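Local coordinates for protein glycoside Hydrolase (Bacteroides uniformis, PDB 5TA0) that probably hydrolyses agarose-type galactans as a family GH86 enzyme, here a Glu-to-Gln variant with neoagarooctaose bound in its barrel domain, at residues Tyr179-Phe184 against Lys235-Met240. Numbering follows the deposited sequence.
Sequences YIKEYF and KFNPDM
N237 lays its carboxamide against I180 and K181, near the ends of two neighbouring helices of the barrel domain, 170-183 and 219-236. Van der Waals contact carries most of the meeting. The amide rests on the CB-CG2 branch of I180, where N237 OD1 lies 3.5 Å from I180 CG2. N237 ND2 is 3.8 Å from I180 CB. CG2 is the branch anti to the I180 backbone N, and it faces M240 as well: in the conformer given, M240 CE comes to 4.2 Å from I180 CG2, its chain folded at chi2 and chi3 (52° and 66°). Outward from N237, K181 runs extended as far as CE, and its CD meets the edge of the F236 ring near the ring plane, 4.1 Å from CD2. The same K181 CD lies 3.9 Å from the backbone O of F236, and the two side chains cross at about a right angle.

Among polar atoms, N237 OD1 comes within 3.4 Å of K181 N, but the angle is too poor for a hydrogen bond. ND2 does the bonding instead: it donates to V233 O in the last turn of helix 219-236, just ahead of it in the chain, and to G177 O in the helix of I180, fixing the rotation of the buried amide. With the amide gone, as in an alanine here, V233 O and G177 O would probably lose this shared donor and a gap would open beside I180. N237 also begins a type I turn, closed by M240 N to N237 O at 3.1 Å, which carries the chain from helix 219-236 towards strand 242-247.

On the side facing strand 134-140, I180 also touches L138, and M240 touches P195. The chemistry thus grades from the K181 methylene against the F236 ring edge, at the more exposed side, to buried I180 and M240, with one asparagine joining the two helices through their backbone carbonyls.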
ATOM      1  N   TYR A 179       5.118 -20.351  17.904  1.00  7.66           N
ATOM      2  CA  TYR A 179       4.134 -20.682  16.882  1.00  7.80           C
ATOM      3  C   TYR A 179       4.808 -20.832  15.520  1.00  7.98           C
ATOM      4  O   TYR A 179       4.573 -21.811  14.781  1.00  8.52           O
ATOM      5  CB  TYR A 179       3.055 -19.572  16.804  1.00  7.59           C
ATOM      6  CG  TYR A 179       2.018 -19.829  15.739  1.00  7.62           C
ATOM      7  CD1 TYR A 179       2.209 -19.373  14.442  1.00  7.69           C
ATOM      8  CD2 TYR A 179       0.890 -20.569  16.029  1.00  7.83           C
ATOM      9  CE1 TYR A 179       1.293 -19.662  13.438  1.00  7.76           C
ATOM     10  CE2 TYR A 179      -0.069 -20.828  15.053  1.00  8.14           C
ATOM     11  CZ  TYR A 179       0.145 -20.391  13.760  1.00  8.01           C
ATOM     12  OH  TYR A 179      -0.765 -20.652  12.771  1.00  9.18           O
ATOM     13  N   ILE A 180       5.601 -19.848  15.151  1.00  8.31           N
ATOM     14  CA  ILE A 180       6.271 -19.827  13.848  1.00  8.69           C
ATOM     15  C   ILE A 180       7.180 -21.055  13.730  1.00  9.48           C
ATOM     16  O   ILE A 180       7.135 -21.785  12.729  1.00 10.30           O
ATOM     17  CB  ILE A 180       7.053 -18.516  13.620  1.00  8.80           C
ATOM     18  CG1 ILE A 180       6.115 -17.302  13.562  1.00  9.05           C
ATOM     19  CG2 ILE A 180       7.901 -18.582  12.355  1.00  9.23           C
ATOM     20  CD1 ILE A 180       6.810 -16.004  13.893  1.00  9.40           C
ATOM     21  N   LYS A 181       7.959 -21.321  14.778  1.00 10.24           N
ATOM     22  CA  LYS A 181       8.909 -22.440  14.759  1.00 11.14           C
ATOM     23  C   LYS A 181       8.214 -23.791  14.663  1.00 11.37           C
ATOM     24  O   LYS A 181       8.703 -24.694  13.970  1.00 12.73           O
ATOM     25  CB  LYS A 181       9.734 -22.367  16.028  1.00 12.65           C
ATOM     26  CG  LYS A 181      10.770 -23.484  16.160  1.00 14.40           C
ATOM     27  CD  LYS A 181      11.620 -23.250  17.404  1.00 17.58           C
ATOM     28  CE  LYS A 181      12.637 -24.379  17.655  1.00 19.86           C
ATOM     29  NZ  LYS A 181      12.015 -25.655  18.100  1.00 22.24           N
ATOM     30  N   GLU A 182       7.093 -23.950  15.365  1.00 10.45           N
ATOM     31  CA  GLU A 182       6.395 -25.242  15.478  1.00 10.90           C
ATOM     32  C   GLU A 182       5.510 -25.540  14.276  1.00 10.84           C
ATOM     33  O   GLU A 182       5.454 -26.681  13.796  1.00 11.94           O
ATOM     34  CB  GLU A 182       5.539 -25.305  16.756  1.00 12.12           C
ATOM     35  CG  GLU A 182       6.290 -25.195  18.088  1.00 13.09           C
ATOM     36  CD  GLU A 182       7.082 -26.409  18.490  1.00 14.48           C
ATOM     37  OE1 GLU A 182       7.156 -27.401  17.737  1.00 15.50           O
ATOM     38  OE2 GLU A 182       7.632 -26.339  19.615  1.00 16.61           O
ATOM     39  N   TYR A 183       4.809 -24.546  13.757  1.00  9.90           N
ATOM     40  CA  TYR A 183       3.855 -24.796  12.687  1.00  9.24           C
ATOM     41  C   TYR A 183       4.506 -24.889  11.294  1.00  9.27           C
ATOM     42  O   TYR A 183       4.187 -25.803  10.529  1.00  9.79           O
ATOM     43  CB  TYR A 183       2.766 -23.700  12.679  1.00  8.88           C
ATOM     44  CG  TYR A 183       1.873 -23.833  11.463  1.00  8.86           C
ATOM     45  CD1 TYR A 183       1.132 -24.990  11.253  1.00  8.99           C
ATOM     46  CD2 TYR A 183       1.846 -22.849  10.469  1.00  8.98           C
ATOM     47  CE1 TYR A 183       0.369 -25.156  10.117  1.00  9.33           C
ATOM     48  CE2 TYR A 183       1.072 -23.004   9.324  1.00  9.07           C
ATOM     49  CZ  TYR A 183       0.332 -24.171   9.153  1.00  9.26           C
ATOM     50  OH  TYR A 183      -0.408 -24.397   8.012  1.00 10.64           O
ATOM     51  N   PHE A 184       5.386 -23.968  10.934  1.00  8.73           N
ATOM     52  CA  PHE A 184       5.875 -23.864   9.534  1.00  9.03           C
ATOM     53  C   PHE A 184       7.004 -24.850   9.254  1.00 10.07           C
ATOM     54  O   PHE A 184       7.799 -25.174  10.135  1.00 11.40           O
ATOM     55  CB  PHE A 184       6.326 -22.441   9.220  1.00  8.76           C
ATOM     56  CG  PHE A 184       5.204 -21.417   9.271  1.00  8.49           C
ATOM     57  CD1 PHE A 184       4.317 -21.267   8.208  1.00  8.37           C
ATOM     58  CD2 PHE A 184       5.018 -20.643  10.413  1.00  8.13           C
ATOM     59  CE1 PHE A 184       3.294 -20.329   8.277  1.00  8.38           C
ATOM     60  CE2 PHE A 184       3.986 -19.734  10.498  1.00  8.18           C
ATOM     61  CZ  PHE A 184       3.139 -19.563   9.417  1.00  8.16           C
ATOM     62  N   LYS A 235      14.577 -14.761  18.572  1.00 10.17           N
ATOM     63  CA  LYS A 235      15.153 -15.802  19.465  1.00 10.75           C
ATOM     64  C   LYS A 235      14.822 -17.201  18.933  1.00 10.76           C
ATOM     65  O   LYS A 235      15.692 -18.093  18.872  1.00 12.26           O
ATOM     66  CB  LYS A 235      14.615 -15.637  20.888  1.00 11.66           C
ATOM     67  CG  LYS A 235      14.959 -16.750  21.886  1.00 13.60           C
ATOM     68  CD  LYS A 235      14.327 -16.489  23.262  1.00 14.86           C
ATOM     69  CE  LYS A 235      14.404 -17.720  24.164  1.00 17.86           C
ATOM     70  NZ  LYS A 235      13.859 -17.456  25.522  1.00 19.88           N
ATOM     71  N   PHE A 236      13.577 -17.419  18.537  1.00  9.87           N
ATOM     72  CA  PHE A 236      13.152 -18.700  18.011  1.00 10.01           C
ATOM     73  C   PHE A 236      13.354 -18.892  16.519  1.00 10.19           C
ATOM     74  O   PHE A 236      13.410 -20.020  16.048  1.00 12.09           O
ATOM     75  CB  PHE A 236      11.690 -18.970  18.410  1.00  9.72           C
ATOM     76  CG  PHE A 236      11.516 -19.173  19.887  1.00  9.89           C
ATOM     77  CD1 PHE A 236      11.219 -18.128  20.717  1.00  9.76           C
ATOM     78  CD2 PHE A 236      11.676 -20.440  20.449  1.00 10.29           C
ATOM     79  CE1 PHE A 236      11.064 -18.307  22.079  1.00 10.07           C
ATOM     80  CE2 PHE A 236      11.542 -20.614  21.813  1.00 10.62           C
ATOM     81  CZ  PHE A 236      11.236 -19.565  22.630  1.00 10.11           C
ATOM     82  N   ASN A 237      13.413 -17.795  15.757  1.00 10.08           N
ATOM     83  CA  ASN A 237      13.438 -17.816  14.284  1.00 10.61           C
ATOM     84  C   ASN A 237      14.380 -16.719  13.804  1.00 11.79           C
ATOM     85  O   ASN A 237      13.957 -15.625  13.427  1.00 11.24           O
ATOM     86  CB  ASN A 237      12.026 -17.571  13.712  1.00 10.33           C
ATOM     87  CG  ASN A 237      10.996 -18.450  14.336  1.00 10.35           C
ATOM     88  OD1 ASN A 237      10.804 -19.608  13.938  1.00 12.11           O
ATOM     89  ND2 ASN A 237      10.338 -17.926  15.371  1.00 10.29           N
ATOM     90  N   PRO A 238      15.705 -16.962  13.857  1.00 13.18           N
ATOM     91  CA  PRO A 238      16.677 -15.893  13.664  1.00 14.62           C
ATOM     92  C   PRO A 238      16.580 -15.081  12.366  1.00 15.21           C
ATOM     93  O   PRO A 238      16.874 -13.894  12.376  1.00 17.76           O
ATOM     94  CB  PRO A 238      18.036 -16.631  13.749  1.00 15.18           C
ATOM     95  CG  PRO A 238      17.767 -17.849  14.539  1.00 15.13           C
ATOM     96  CD  PRO A 238      16.331 -18.233  14.278  1.00 13.94           C
ATOM     97  N   ASP A 239      16.141 -15.705  11.303  1.00 16.86           N
ATOM     98  CA  ASP A 239      16.103 -14.975  10.032  1.00 18.10           C
ATOM     99  C   ASP A 239      14.778 -14.255   9.710  1.00 15.86           C
ATOM    100  O   ASP A 239      14.669 -13.645   8.646  1.00 17.71           O
ATOM    101  CB  ASP A 239      16.531 -15.912   8.907  1.00 21.37           C
ATOM    102  CG  ASP A 239      17.975 -16.404   9.087  1.00 25.29           C
ATOM    103  OD1 ASP A 239      18.873 -15.574   9.412  1.00 29.36           O
ATOM    104  OD2 ASP A 239      18.188 -17.618   8.914  1.00 30.92           O
ATOM    105  N   MET A 240      13.789 -14.364  10.585  0.75 13.31           N
ATOM    106  CA  MET A 240      12.472 -13.826  10.267  0.75 12.01           C
ATOM    107  C   MET A 240      12.585 -12.268  10.251  0.75 12.04           C
ATOM    108  O   MET A 240      13.453 -11.687  10.949  0.75 13.67           O
ATOM    109  CB  MET A 240      11.439 -14.339  11.290  0.75 11.85           C
ATOM    110  CG  MET A 240      10.006 -13.945  10.989  0.75 11.99           C
ATOM    111  SD  MET A 240       9.577 -14.378   9.306  0.75 11.92           S
ATOM    112  CE  MET A 240       9.656 -16.164   9.448  0.75 11.36           C
TER